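Local coordinates for aminotransferase, class III (Deinococcus radiodurans, PDB 3I4J), which acts as a class III aminotransferase, transferring amino groups with pyridoxal phosphate as its cofactor, on substrates that the structure alone does not show, at the interface of chains A and B. Coordinates in Å, arbitrary orientation; residue numbers count along the deposited sequence, not the author numbering. Chains: chain A/B, Aminotransferase, class III.

Contact 1: the interface of chains A and B. Residues chain A 16-18, 45-48, 267; chain B 58-62.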
ATOM      1  N   VAL A  16      20.413   1.715 -11.342  1.00 23.82           N
ATOM      2  CA  VAL A  16      21.334   1.917 -10.230  1.00 24.38           C
ATOM      3  C   VAL A  16      21.426   3.361  -9.758  1.00 23.51           C
ATOM      4  O   VAL A  16      21.778   3.617  -8.606  1.00 24.27           O
ATOM      5  CB  VAL A  16      22.758   1.443 -10.580  1.00 24.89           C
ATOM      6  CG1 VAL A  16      22.733  -0.039 -10.932  1.00 26.94           C
ATOM      7  CG2 VAL A  16      23.316   2.272 -11.725  1.00 27.15           C
ATOM      8  N   ARG A  17      21.116   4.301 -10.644  1.00 25.98           N
ATOM      9  CA  ARG A  17      21.185   5.712 -10.288  1.00 26.45           C
ATOM     10  C   ARG A  17      20.104   6.551 -10.961  1.00 24.55           C
ATOM     11  O   ARG A  17      19.729   6.304 -12.104  1.00 24.64           O
ATOM     12  CB  ARG A  17      22.563   6.281 -10.649  1.00 28.65           C
ATOM     13  CG  ARG A  17      22.736   7.754 -10.282  1.00 32.88           C
ATOM     14  CD  ARG A  17      24.149   8.261 -10.563  1.00 37.71           C
ATOM     15  NE  ARG A  17      24.466   8.244 -11.987  1.00 41.66           N
ATOM     16  CZ  ARG A  17      25.559   8.782 -12.519  1.00 44.65           C
ATOM     17  NH1 ARG A  17      26.453   9.387 -11.745  1.00 46.35           N
ATOM     18  NH2 ARG A  17      25.757   8.721 -13.830  1.00 44.96           N
ATOM     19  N   GLY A  18      19.610   7.541 -10.228  1.00 25.98           N
ATOM     20  CA  GLY A  18      18.598   8.435 -10.752  1.00 24.02           C
ATOM     21  C   GLY A  18      19.053   9.830 -10.392  1.00 25.31           C
ATOM     22  O   GLY A  18      19.342  10.094  -9.227  1.00 24.48           O
ATOM     23  N   HIS A  45      14.752  12.859  -9.699  1.00 23.60           N
ATOM     24  CA  HIS A  45      15.421  11.836  -8.911  1.00 24.39           C
ATOM     25  C   HIS A  45      16.676  12.296  -8.181  1.00 23.95           C
ATOM     26  O   HIS A  45      17.361  13.229  -8.609  1.00 23.98           O
ATOM     27  CB  HIS A  45      15.793  10.654  -9.808  1.00 24.22           C
ATOM     28  CG  HIS A  45      14.638  10.081 -10.568  1.00 25.02           C
ATOM     29  ND1 HIS A  45      14.336  10.456 -11.860  1.00 28.66           N
ATOM     30  CD2 HIS A  45      13.707   9.164 -10.215  1.00 23.72           C
ATOM     31  CE1 HIS A  45      13.270   9.790 -12.270  1.00 26.82           C
ATOM     32  NE2 HIS A  45      12.870   9.000 -11.290  1.00 27.33           N
ATOM     33  N   GLY A  46      16.963  11.613  -7.077  1.00 23.44           N
ATOM     34  CA  GLY A  46      18.144  11.894  -6.282  1.00 23.97           C
ATOM     35  C   GLY A  46      18.132  13.112  -5.381  1.00 25.68           C
ATOM     36  O   GLY A  46      19.187  13.704  -5.146  1.00 24.18           O
ATOM     37  N   ARG A  47      16.964  13.497  -4.871  1.00 24.91           N
ATOM     38  CA  ARG A  47      16.884  14.661  -3.992  1.00 26.18           C
ATOM     39  C   ARG A  47      17.388  14.256  -2.605  1.00 26.02           C
ATOM     40  O   ARG A  47      16.647  13.683  -1.802  1.00 25.72           O
ATOM     41  CB  ARG A  47      15.440  15.176  -3.870  1.00 26.80           C
ATOM     42  CG  ARG A  47      14.636  15.286  -5.172  1.00 29.67           C
ATOM     43  CD  ARG A  47      15.054  16.413  -6.118  1.00 34.71           C
ATOM     44  NE  ARG A  47      15.047  17.731  -5.495  1.00 34.52           N
ATOM     45  CZ  ARG A  47      14.652  18.854  -6.094  1.00 34.22           C
ATOM     46  NH1 ARG A  47      14.206  18.842  -7.342  1.00 35.56           N
ATOM     47  NH2 ARG A  47      14.734  20.008  -5.448  1.00 31.48           N
ATOM     48  N   ALA A  48      18.654  14.551  -2.329  1.00 25.86           N
ATOM     49  CA  ALA A  48      19.246  14.212  -1.041  1.00 25.90           C
ATOM     50  C   ALA A  48      18.511  14.928   0.086  1.00 25.15           C
ATOM     51  O   ALA A  48      18.543  14.491   1.237  1.00 25.36           O
ATOM     52  CB  ALA A  48      20.723  14.590  -1.031  1.00 27.78           C
ATOM     53  N   TYR A 267       9.432   9.185  -3.483  1.00 19.00           N
ATOM     54  CA  TYR A 267      10.344   9.000  -2.360  1.00 18.58           C
ATOM     55  C   TYR A 267       9.798   8.084  -1.273  1.00 18.11           C
ATOM     56  O   TYR A 267      10.564   7.542  -0.483  1.00 18.62           O
ATOM     57  CB  TYR A 267      10.747  10.363  -1.791  1.00 19.03           C
ATOM     58  CG  TYR A 267      11.724  11.047  -2.713  1.00 18.59           C
ATOM     59  CD1 TYR A 267      13.090  10.758  -2.651  1.00 19.55           C
ATOM     60  CD2 TYR A 267      11.272  11.866  -3.744  1.00 21.07           C
ATOM     61  CE1 TYR A 267      13.980  11.263  -3.605  1.00 18.72           C
ATOM     62  CE2 TYR A 267      12.151  12.371  -4.704  1.00 17.94           C
ATOM     63  CZ  TYR A 267      13.498  12.060  -4.630  1.00 20.01           C
ATOM     64  OH  TYR A 267      14.357  12.514  -5.613  1.00 21.07           O
TER
ATOM     65  N   ALA B  58      17.625   7.307  -1.297  1.00 20.50           N
ATOM     66  CA  ALA B  58      16.855   8.419  -1.853  1.00 21.17           C
ATOM     67  C   ALA B  58      17.754   9.331  -2.693  1.00 22.01           C
ATOM     68  O   ALA B  58      17.344   9.848  -3.738  1.00 21.05           O
ATOM     69  CB  ALA B  58      16.206   9.216  -0.732  1.00 20.85           C
ATOM     70  N   ALA B  59      18.987   9.511  -2.236  1.00 22.86           N
ATOM     71  CA  ALA B  59      19.948  10.362  -2.935  1.00 23.26           C
ATOM     72  C   ALA B  59      20.537   9.687  -4.174  1.00 24.30           C
ATOM     73  O   ALA B  59      20.961  10.361  -5.115  1.00 24.19           O
ATOM     74  CB  ALA B  59      21.076  10.762  -1.975  1.00 23.03           C
ATOM     75  N   ARG B  60      20.552   8.357  -4.177  1.00 22.85           N
ATOM     76  CA  ARG B  60      21.110   7.587  -5.285  1.00 23.55           C
ATOM     77  C   ARG B  60      20.096   7.204  -6.372  1.00 22.76           C
ATOM     78  O   ARG B  60      20.295   7.509  -7.540  1.00 22.04           O
ATOM     79  CB  ARG B  60      21.779   6.323  -4.729  1.00 25.27           C
ATOM     80  CG  ARG B  60      22.323   5.361  -5.775  1.00 27.62           C
ATOM     81  CD  ARG B  60      23.489   5.962  -6.549  1.00 31.39           C
ATOM     82  NE  ARG B  60      24.152   4.960  -7.382  1.00 34.92           N
ATOM     83  CZ  ARG B  60      25.139   5.226  -8.234  1.00 39.03           C
ATOM     84  NH1 ARG B  60      25.584   6.471  -8.370  1.00 39.51           N
ATOM     85  NH2 ARG B  60      25.679   4.250  -8.954  1.00 39.09           N
ATOM     86  N   LEU B  61      19.016   6.537  -5.978  1.00 21.73           N
ATOM     87  CA  LEU B  61      17.976   6.093  -6.907  1.00 20.72           C
ATOM     88  C   LEU B  61      16.712   5.845  -6.086  1.00 20.71           C
ATOM     89  O   LEU B  61      16.494   4.746  -5.590  1.00 20.35           O
ATOM     90  CB  LEU B  61      18.395   4.785  -7.585  1.00 22.68           C
ATOM     91  CG  LEU B  61      17.335   4.155  -8.495  1.00 23.78           C
ATOM     92  CD1 LEU B  61      17.407   4.790  -9.871  1.00 24.57           C
ATOM     93  CD2 LEU B  61      17.562   2.653  -8.592  1.00 25.10           C
ATOM     94  N   PRO B  62      15.862   6.867  -5.937  1.00 20.15           N
ATOM     95  CA  PRO B  62      14.631   6.717  -5.153  1.00 19.91           C
ATOM     96  C   PRO B  62      13.467   5.955  -5.757  1.00 19.88           C
ATOM     97  O   PRO B  62      12.720   5.283  -5.033  1.00 20.50           O
ATOM     98  CB  PRO B  62      14.237   8.158  -4.873  1.00 19.50           C
ATOM     99  CG  PRO B  62      14.662   8.848  -6.141  1.00 19.60           C
ATOM    100  CD  PRO B  62      16.037   8.264  -6.371  1.00 19.90           C
TER
HETATM  101  O   HOH W   1      21.548  10.715  -7.738  1.00 28.17           O
HETATM  102  O   HOH W   2      22.149  13.227  -4.852  1.00 42.66           O
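In this class III aminotransferase dimer the end of helix 48-60 of chain B, with A:Gly46, A:Tyr267 and strand 14-19 of chain A around it, carries the contact. A:Gly18 N donates to B:Arg60 O at 2.8 Å, almost straight (165° at the hydrogen) and in the carbonyl plane. The side chain of B:Arg60, CG anti to its backbone N and bent at chi2 (66°), runs back along strand 14-19. There A:Arg17 CB sits over the centre of the guanidinium, 3.6 Å above its plane, and the two arginine chains cross obliquely. B:Arg60 NE is 3.0 Å from A:Val16 O, but its N-H points elsewhere and makes no bond. B:Leu61 lays CD1 on the backbone of A:Arg17, 3.4 Å from its carbonyl C. B:Pro62 lies over one face of the A:Tyr267 ring, at its CE1 margin, with CB 3.4 Å from A:Tyr267 CE1, while B:Ala58 CB meets the ring edge in plane. The phenol reaches the loop before helix 48-60, which it probably helps to position: A:Arg47 N donates to A:Tyr267 OH at 2.9 Å, next to A:Gly46, whose CA packs on the B:Ala58 and B:Ala59 carbonyls. An alanine at A:Tyr267 would remove the ring under B:Pro62 and the acceptor of the A:Arg47 amide, and would probably loosen the loop at A:Gly46 against chain B. Water 1 bridges A:Gly18 O and B:Ala59 O, 2.7 Å from each; water 2 joins the same B:Ala59 oxygen to A:Gly46 O.

Contact 2: the interface of chains A and B. Residues chain A 51-52, 54-55, 58; chain B 51-52, 54-55, 58.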
ATOM      1  N   GLY A  51      15.854  12.686   1.231  1.00 21.30           N
ATOM      2  CA  GLY A  51      16.461  11.569   1.935  1.00 22.97           C
ATOM      3  C   GLY A  51      16.794  11.939   3.367  1.00 23.37           C
ATOM      4  O   GLY A  51      16.518  11.180   4.299  1.00 23.84           O
ATOM      5  N   GLU A  52      17.383  13.115   3.555  1.00 23.76           N
ATOM      6  CA  GLU A  52      17.746  13.563   4.890  1.00 24.77           C
ATOM      7  C   GLU A  52      16.535  13.760   5.796  1.00 23.26           C
ATOM      8  O   GLU A  52      16.603  13.488   6.996  1.00 22.25           O
ATOM      9  CB  GLU A  52      18.566  14.857   4.815  1.00 27.04           C
ATOM     10  CG  GLU A  52      19.994  14.620   4.370  1.00 34.52           C
ATOM     11  CD  GLU A  52      20.678  13.535   5.195  1.00 38.48           C
ATOM     12  OE1 GLU A  52      20.713  13.658   6.438  1.00 42.70           O
ATOM     13  OE2 GLU A  52      21.176  12.557   4.603  1.00 42.38           O
ATOM     14  N   MET A  54      13.706  12.105   5.553  1.00 21.58           N
ATOM     15  CA  MET A  54      13.202  10.767   5.871  1.00 22.49           C
ATOM     16  C   MET A  54      14.084  10.145   6.959  1.00 23.03           C
ATOM     17  O   MET A  54      13.589   9.530   7.905  1.00 22.21           O
ATOM     18  CB  MET A  54      13.202   9.874   4.617  1.00 20.95           C
ATOM     19  CG  MET A  54      12.243  10.332   3.495  1.00 20.86           C
ATOM     20  SD  MET A  54      12.213   9.273   1.979  1.00 14.10           S
ATOM     21  CE  MET A  54      13.907   9.083   1.652  1.00 26.26           C
ATOM     22  N   ALA A  55      15.395  10.320   6.831  1.00 23.21           N
ATOM     23  CA  ALA A  55      16.325   9.771   7.819  1.00 23.80           C
ATOM     24  C   ALA A  55      16.074  10.393   9.192  1.00 24.37           C
ATOM     25  O   ALA A  55      16.088   9.702  10.210  1.00 22.68           O
ATOM     26  CB  ALA A  55      17.769  10.022   7.377  1.00 24.55           C
ATOM     27  N   ALA A  58      12.986   8.773  10.600  1.00 20.91           N
ATOM     28  CA  ALA A  58      13.223   7.391  10.986  1.00 21.03           C
ATOM     29  C   ALA A  58      13.928   7.339  12.338  1.00 22.85           C
ATOM     30  O   ALA A  58      13.633   6.481  13.166  1.00 21.37           O
ATOM     31  CB  ALA A  58      14.067   6.693   9.937  1.00 21.81           C
TER
ATOM     32  N   GLY B  51      17.467   4.723   8.956  1.00 22.77           N
ATOM     33  CA  GLY B  51      17.228   6.038   8.388  1.00 23.30           C
ATOM     34  C   GLY B  51      18.336   6.458   7.440  1.00 24.40           C
ATOM     35  O   GLY B  51      18.072   6.993   6.358  1.00 22.73           O
ATOM     36  N   GLU B  52      19.581   6.211   7.833  1.00 25.73           N
ATOM     37  CA  GLU B  52      20.724   6.578   6.998  1.00 28.61           C
ATOM     38  C   GLU B  52      20.703   5.809   5.681  1.00 27.41           C
ATOM     39  O   GLU B  52      21.024   6.358   4.630  1.00 26.39           O
ATOM     40  CB  GLU B  52      22.044   6.293   7.726  1.00 31.54           C
ATOM     41  CG  GLU B  52      22.153   6.918   9.100  1.00 39.69           C
ATOM     42  CD  GLU B  52      21.900   8.411   9.093  1.00 43.08           C
ATOM     43  OE1 GLU B  52      22.680   9.147   8.447  1.00 44.43           O
ATOM     44  OE2 GLU B  52      20.920   8.848   9.738  1.00 46.70           O
ATOM     45  N   MET B  54      18.058   4.649   4.162  1.00 22.90           N
ATOM     46  CA  MET B  54      16.960   5.143   3.340  1.00 21.38           C
ATOM     47  C   MET B  54      17.393   6.450   2.678  1.00 21.37           C
ATOM     48  O   MET B  54      17.115   6.682   1.506  1.00 20.14           O
ATOM     49  CB  MET B  54      15.705   5.361   4.194  1.00 19.83           C
ATOM     50  CG  MET B  54      15.129   4.074   4.804  1.00 21.24           C
ATOM     51  SD  MET B  54      13.601   4.323   5.787  1.00 15.67           S
ATOM     52  CE  MET B  54      14.096   5.610   6.856  1.00 28.17           C
ATOM     53  N   ALA B  55      18.085   7.292   3.438  1.00 20.79           N
ATOM     54  CA  ALA B  55      18.571   8.570   2.920  1.00 22.77           C
ATOM     55  C   ALA B  55      19.541   8.341   1.764  1.00 22.31           C
ATOM     56  O   ALA B  55      19.478   9.017   0.734  1.00 23.23           O
ATOM     57  CB  ALA B  55      19.261   9.355   4.035  1.00 22.57           C
ATOM     58  N   ALA B  58      17.625   7.307  -1.297  1.00 20.50           N
ATOM     59  CA  ALA B  58      16.855   8.419  -1.853  1.00 21.17           C
ATOM     60  C   ALA B  58      17.754   9.331  -2.693  1.00 22.01           C
ATOM     61  O   ALA B  58      17.344   9.848  -3.738  1.00 21.05           O
ATOM     62  CB  ALA B  58      16.206   9.216  -0.732  1.00 20.85           C
TER
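The flat side-chain groups are the carboxylates of A:Glu52 and B:Glu52, one at the rim of each of two copies of helix 48-60 that pack through small residues spaced as a GxxxA motif, A:Gly51 to A:Ala55 and its twin. Each carboxylate turns one oxygen towards the partner's alanine: A:Glu52 OE2 lies 3.8 Å from B:Ala55 CB, and B:Glu52 OE2 sits slightly further from A:Ala55 CB. Both chains are bent at chi2, with CG anti to the carbonyl carbon. The two acids come near each other, OE1 to OE1 5.3 Å, an approach of like charges that may favour protonation of one of them. The other flat groups to be met are the peptide carbonyls of the glycines: A:Ala55 CB rests 3.2 Å from B:Gly51 O, and B:Ala55 CB approaches A:Gly51 O in the same way. With hydrogen as its side chain, each glycine lets the opposite helix come down to its backbone, and A:Gly51 CA reaches 3.8 Å from B:Ala55 CA. At the two-fold axis the alanine methyls meet obliquely, leaning to the same side, with A:Ala55 CB 3.7 Å from B:Ala55 CB. On the side of the helices away from the acids, A:Met54 runs extended through chi2 (-180°) and then bends at chi3 (-48°), which swings its methyl across to B:Ala58. A:Met54 CE to B:Ala58 CB is a tight 3.3 Å, matched by B:Met54 CE on A:Ala58 CB. That alanine methyl also touches the opposite glycine, A:Ala58 CB lying 3.6 Å from B:Gly51 CA.

Contact 1 and contact 2 lie about 11 Å apart, measured between the centres of their C-alpha atoms, and both draw on helix 48-60. Contact 2 pairs the middle of this helix with its counterpart in the other chain, across the two-fold axis, whereas contact 1 takes up its end in chain B together with the start of the same helix in chain A. B:Ala58 belongs to both. Because contact 1 recurs with the chains exchanged, each helix is held along its length and at its end. Class III aminotransferases work as dimers with active sites near the subunit boundary, so this helix pair probably helps to fix their geometry.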